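Local coordinates for protein Adhesin/hemolysin (Burkholderia pseudomallei 1026a, PDB 4G6V) that acts as the toxic tRNase of a bacterial contact-dependent growth inhibition system, inhibiting neighbouring cells, and is crystallised here in complex with its immunity protein CdiI, at residues Y94-G98 / Q99-N103; I118-K121 / V122-G125. All blocks are in the same frame, centred on the assembly; numbering follows the deposited sequence.

Contact 1 (Y94-G98 / Q99-N103); sequences YTING and QVFDN
Y94 pairs with F101 and I96 with Q99 as hydrogen-bonded pairs of an antiparallel hairpin, with T95 opposite V100 as the non-hydrogen-bonded pair between them and a type I' turn from I96 to Q99 closing the end. The bonds from Y94 N to F101 O (3.1 Å) and from F101 N to Y94 O (3.2 Å) are both nearly straight at hydrogen. At the turn, I96 N gives the shorter bond to Q99 O (2.8 Å), while Q99 N returns a more bent one to I96 O. N97 and G98, both with positive phi, form the familiar Asn-Gly pair of such turns: asparagine tolerates the left-handed backbone well, and glycine bears phi of 100° without a side chain to collide with the preceding carbonyl.

Y94, I96, Q99 and F101 share one face of the sheet. With CG1 anti to its carbonyl carbon (chi1 -64°), I96 carries CD1 over one face of the F101 ring, 4.0 Å from its centroid, in a CH-pi contact, while I96 CB meets F101 CD1 at 3.5 Å. The other aromatic ring is met at its edge: F101 CB lies in the plane of the Y94 ring, 3.9 Å from CD2. Farther out, the phenol of Y94 passes N103 obliquely, its ring turned 64° from the amide plane, and its OH bonds to the backbone O of E66 rather than to that amide, whose OD1 is held by S69 OG. The D102 carboxylate is held through OD1 by the main-chain N-H of D93, likewise a probable active-site residue. The hairpin thus combines the largely apolar patch of Y94, I96 and F101, which packs on helix 57-74 and strand 129-133, with polar groups at its far end that bond the backbone of E66 and D93, beside the probable active site to which D102 also belongs.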
loop_
_atom_site.group_PDB
_atom_site.type_symbol
_atom_site.label_atom_id
_atom_site.label_comp_id
_atom_site.label_asym_id
_atom_site.label_seq_id
_atom_site.Cartn_x
_atom_site.Cartn_y
_atom_site.Cartn_z
ATOM N N TYR A 94 -5.007 -4.795 10.857
ATOM C CA TYR A 94 -5.522 -4.770 12.213
ATOM C C TYR A 94 -7.038 -4.672 12.271
ATOM O O TYR A 94 -7.708 -4.451 11.251
ATOM C CB TYR A 94 -5.042 -3.533 12.940
ATOM C CG TYR A 94 -3.633 -3.119 12.644
ATOM C CD1 TYR A 94 -2.551 -3.951 12.969
ATOM C CD2 TYR A 94 -3.368 -1.868 12.100
ATOM C CE1 TYR A 94 -1.265 -3.562 12.726
ATOM C CE2 TYR A 94 -2.075 -1.459 11.865
ATOM C CZ TYR A 94 -1.021 -2.316 12.178
ATOM O OH TYR A 94 0.268 -1.919 11.930
ATOM N N THR A 95 -7.507 -4.605 13.520
ATOM C CA THR A 95 -8.835 -4.149 13.927
ATOM C C THR A 95 -8.590 -3.263 15.169
ATOM O O THR A 95 -8.054 -3.753 16.164
ATOM C CB THR A 95 -9.756 -5.320 14.295
ATOM O OG1 THR A 95 -9.184 -6.058 15.381
ATOM C CG2 THR A 95 -9.942 -6.245 13.101
ATOM N N ILE A 96 -8.948 -1.974 15.125
ATOM C CA ILE A 96 -8.602 -1.073 16.206
ATOM C C ILE A 96 -9.901 -0.589 16.860
ATOM O O ILE A 96 -10.685 0.195 16.266
ATOM C CB ILE A 96 -7.702 0.083 15.722
ATOM C CG1 ILE A 96 -6.370 -0.462 15.228
ATOM C CG2 ILE A 96 -7.455 1.105 16.837
ATOM C CD1 ILE A 96 -5.396 0.599 14.873
ATOM N N ASN A 97 -10.143 -1.097 18.071
ATOM C CA ASN A 97 -11.426 -0.898 18.748
ATOM C C ASN A 97 -12.599 -1.267 17.830
ATOM O O ASN A 97 -13.618 -0.563 17.781
ATOM C CB ASN A 97 -11.558 0.540 19.259
ATOM C CG ASN A 97 -10.467 0.897 20.243
ATOM O OD1 ASN A 97 -9.734 0.023 20.704
ATOM N ND2 ASN A 97 -10.355 2.178 20.580
ATOM N N GLY A 98 -12.432 -2.366 17.093
ATOM C CA GLY A 98 -13.486 -2.889 16.251
ATOM C C GLY A 98 -13.356 -2.548 14.774
ATOM O O GLY A 98 -13.767 -3.345 13.934
ATOM N N GLN A 99 -12.792 -1.376 14.462
ATOM C CA GLN A 99 -12.656 -0.885 13.073
ATOM C C GLN A 99 -11.482 -1.504 12.295
ATOM O O GLN A 99 -10.339 -1.471 12.770
ATOM C CB GLN A 99 -12.478 0.644 13.058
ATOM C CG GLN A 99 -13.578 1.431 13.749
ATOM C CD GLN A 99 -13.299 2.935 13.759
ATOM O OE1 GLN A 99 -12.359 3.400 14.409
ATOM N NE2 GLN A 99 -14.119 3.700 13.034
ATOM N N VAL A 100 -11.741 -2.046 11.102
ATOM C CA VAL A 100 -10.629 -2.497 10.255
ATOM C C VAL A 100 -9.696 -1.328 9.900
ATOM O O VAL A 100 -10.156 -0.238 9.509
ATOM C CB VAL A 100 -11.067 -3.286 8.981
ATOM C CG1 VAL A 100 -11.665 -4.657 9.356
ATOM C CG2 VAL A 100 -12.012 -2.445 8.057
ATOM N N PHE A 101 -8.393 -1.573 10.094
ATOM C CA PHE A 101 -7.311 -0.603 9.890
ATOM C C PHE A 101 -6.167 -1.227 9.083
ATOM O O PHE A 101 -5.948 -2.446 9.124
ATOM C CB PHE A 101 -6.749 -0.163 11.238
ATOM C CG PHE A 101 -7.178 1.210 11.681
ATOM C CD1 PHE A 101 -8.260 1.369 12.530
ATOM C CD2 PHE A 101 -6.475 2.342 11.280
ATOM C CE1 PHE A 101 -8.646 2.638 12.961
ATOM C CE2 PHE A 101 -6.860 3.616 11.705
ATOM C CZ PHE A 101 -7.943 3.762 12.548
ATOM N N ASP A 102 -5.432 -0.393 8.355
ATOM C CA ASP A 102 -4.235 -0.847 7.654
ATOM C C ASP A 102 -3.028 0.022 8.023
ATOM O O ASP A 102 -3.179 1.223 8.275
ATOM C CB ASP A 102 -4.449 -0.870 6.137
ATOM C CG ASP A 102 -5.070 -2.178 5.648
ATOM O OD1 ASP A 102 -5.289 -3.093 6.475
ATOM O OD2 ASP A 102 -5.334 -2.290 4.428
ATOM N N ASN A 103 -1.844 -0.593 8.076
ATOM C CA ASN A 103 -0.599 0.129 8.367
ATOM C C ASN A 103 0.057 0.616 7.091
ATOM O O ASN A 103 0.085 -0.096 6.094
ATOM C CB ASN A 103 0.405 -0.747 9.148
ATOM C CG ASN A 103 1.650 0.039 9.604
ATOM O OD1 ASN A 103 1.544 0.953 10.416
ATOM N ND2 ASN A 103 2.833 -0.314 9.070
#

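Contact 2 (I118-K121 / V122-G125); sequences ISNK and VSSG
The first torsion of S123 (chi1 47°) sets OG between the backbone N and the carbonyl carbon, facing back to the preceding turn, and that of N120 (chi1 -72°) swings the amide to the same flank of the helix. N120 OD1 and S123 OG stand 3.6 Å apart and share a water, which donates to N120 OD1 (2.6 Å) and also bonds S123 OG and S124 OG. Small hydroxyl side chains suit this place, since they reach the water while staying close to the helix; N120 ND2 turns to T116 O. In the backbone, V122 N bonds I118 O at 2.9 Å, S123 N bonds S119 O, and S124 N bonds N120 O (2.7 Å), to which G125 N adds a weak bond. Branched V122 lays CG2 3.4 Å from I118 O, loosely beside the I118 side chain. The long chain of K121 runs off another side, past Y104, and its NZ forms salt bridges with D96 and D4 of the CdiI chain. The domain belongs to the PDDEXK clan; the classical motif carries its lysine on a core strand, whereas here the probable active-site lysine, K121, sits on helix 111-123 of a beta-alpha-beta unit.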
loop_
_atom_site.group_PDB
_atom_site.type_symbol
_atom_site.label_atom_id
_atom_site.label_comp_id
_atom_site.label_asym_id
_atom_site.label_seq_id
_atom_site.Cartn_x
_atom_site.Cartn_y
_atom_site.Cartn_z
ATOM N N ILE A 118 -1.908 7.297 -0.060
ATOM C CA ILE A 118 -3.077 6.980 0.734
ATOM C C ILE A 118 -4.339 7.003 -0.124
ATOM O O ILE A 118 -5.111 6.031 -0.154
ATOM C CB ILE A 118 -3.262 8.010 1.851
ATOM C CG1 ILE A 118 -2.341 7.685 3.025
ATOM C CG2 ILE A 118 -4.709 8.004 2.339
ATOM C CD1 ILE A 118 -2.084 8.867 3.936
ATOM N N SER A 119 -4.557 8.130 -0.798
ATOM C CA SER A 119 -5.721 8.297 -1.672
ATOM C C SER A 119 -5.927 7.067 -2.556
ATOM O O SER A 119 -7.026 6.490 -2.580
ATOM C CB SER A 119 -5.568 9.551 -2.533
ATOM O OG SER A 119 -6.780 9.850 -3.191
ATOM N N ASN A 120 -4.859 6.647 -3.247
ATOM C CA ASN A 120 -4.933 5.471 -4.114
ATOM C C ASN A 120 -5.057 4.115 -3.424
ATOM O O ASN A 120 -5.726 3.209 -3.939
ATOM C CB ASN A 120 -3.826 5.486 -5.147
ATOM C CG ASN A 120 -4.063 6.540 -6.212
ATOM O OD1 ASN A 120 -4.917 6.373 -7.095
ATOM N ND2 ASN A 120 -3.352 7.655 -6.111
ATOM N N LYS A 121 -4.436 3.986 -2.257
ATOM C CA LYS A 121 -4.649 2.819 -1.426
ATOM C C LYS A 121 -6.134 2.703 -1.115
ATOM O O LYS A 121 -6.679 1.607 -1.058
ATOM C CB LYS A 121 -3.841 2.915 -0.129
ATOM C CG LYS A 121 -2.458 2.338 -0.221
ATOM C CD LYS A 121 -1.577 2.887 0.876
ATOM C CE LYS A 121 -0.158 2.315 0.843
ATOM N NZ LYS A 121 -0.117 0.824 0.975
ATOM N N VAL A 122 -6.784 3.843 -0.913
ATOM C CA VAL A 122 -8.232 3.866 -0.727
ATOM C C VAL A 122 -8.991 3.576 -2.028
ATOM O O VAL A 122 -9.728 2.592 -2.100
ATOM C CB VAL A 122 -8.715 5.190 -0.098
ATOM C CG1 VAL A 122 -10.270 5.276 -0.099
ATOM C CG2 VAL A 122 -8.132 5.335 1.314
ATOM N N SER A 123 -8.805 4.402 -3.056
ATOM C CA SER A 123 -9.553 4.208 -4.317
ATOM C C SER A 123 -9.295 2.871 -5.033
ATOM O O SER A 123 -10.233 2.224 -5.486
ATOM C CB SER A 123 -9.386 5.388 -5.295
ATOM O OG SER A 123 -8.041 5.796 -5.452
ATOM N N SER A 124 -8.041 2.440 -5.135
ATOM C CA SER A 124 -7.782 1.176 -5.834
ATOM C C SER A 124 -7.685 -0.030 -4.904
ATOM O O SER A 124 -8.046 -1.149 -5.285
ATOM C CB SER A 124 -6.544 1.265 -6.727
ATOM O OG SER A 124 -6.846 1.831 -7.980
ATOM N N GLY A 125 -7.206 0.206 -3.686
ATOM C CA GLY A 125 -6.993 -0.861 -2.724
ATOM C C GLY A 125 -8.131 -1.096 -1.743
ATOM O O GLY A 125 -8.145 -2.121 -1.067
HETATM O O HOH W 1 -6.746 4.618 -7.479
#

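Both contacts are local and follow each other in the chain: contact 1 is the hairpin ending in strand 99-104, and contact 2 lies at the C-terminal part of helix 111-123, which comes next. Their centres are 16 Å apart and they do not touch. Contact 1 runs from an exposed turn to a buried end and relies on cross-strand pairing and apolar packing, whereas contact 2, mostly buried, rests on helical backbone bonds and a bridging water. Each contributes to the probable active site, D102 from the strand and K121 from the helix, the nearest atoms of their side chains about 7 Å apart. The separate CdiI chain reaches both, through the backbone of N103 and the side-chain nitrogen of K121.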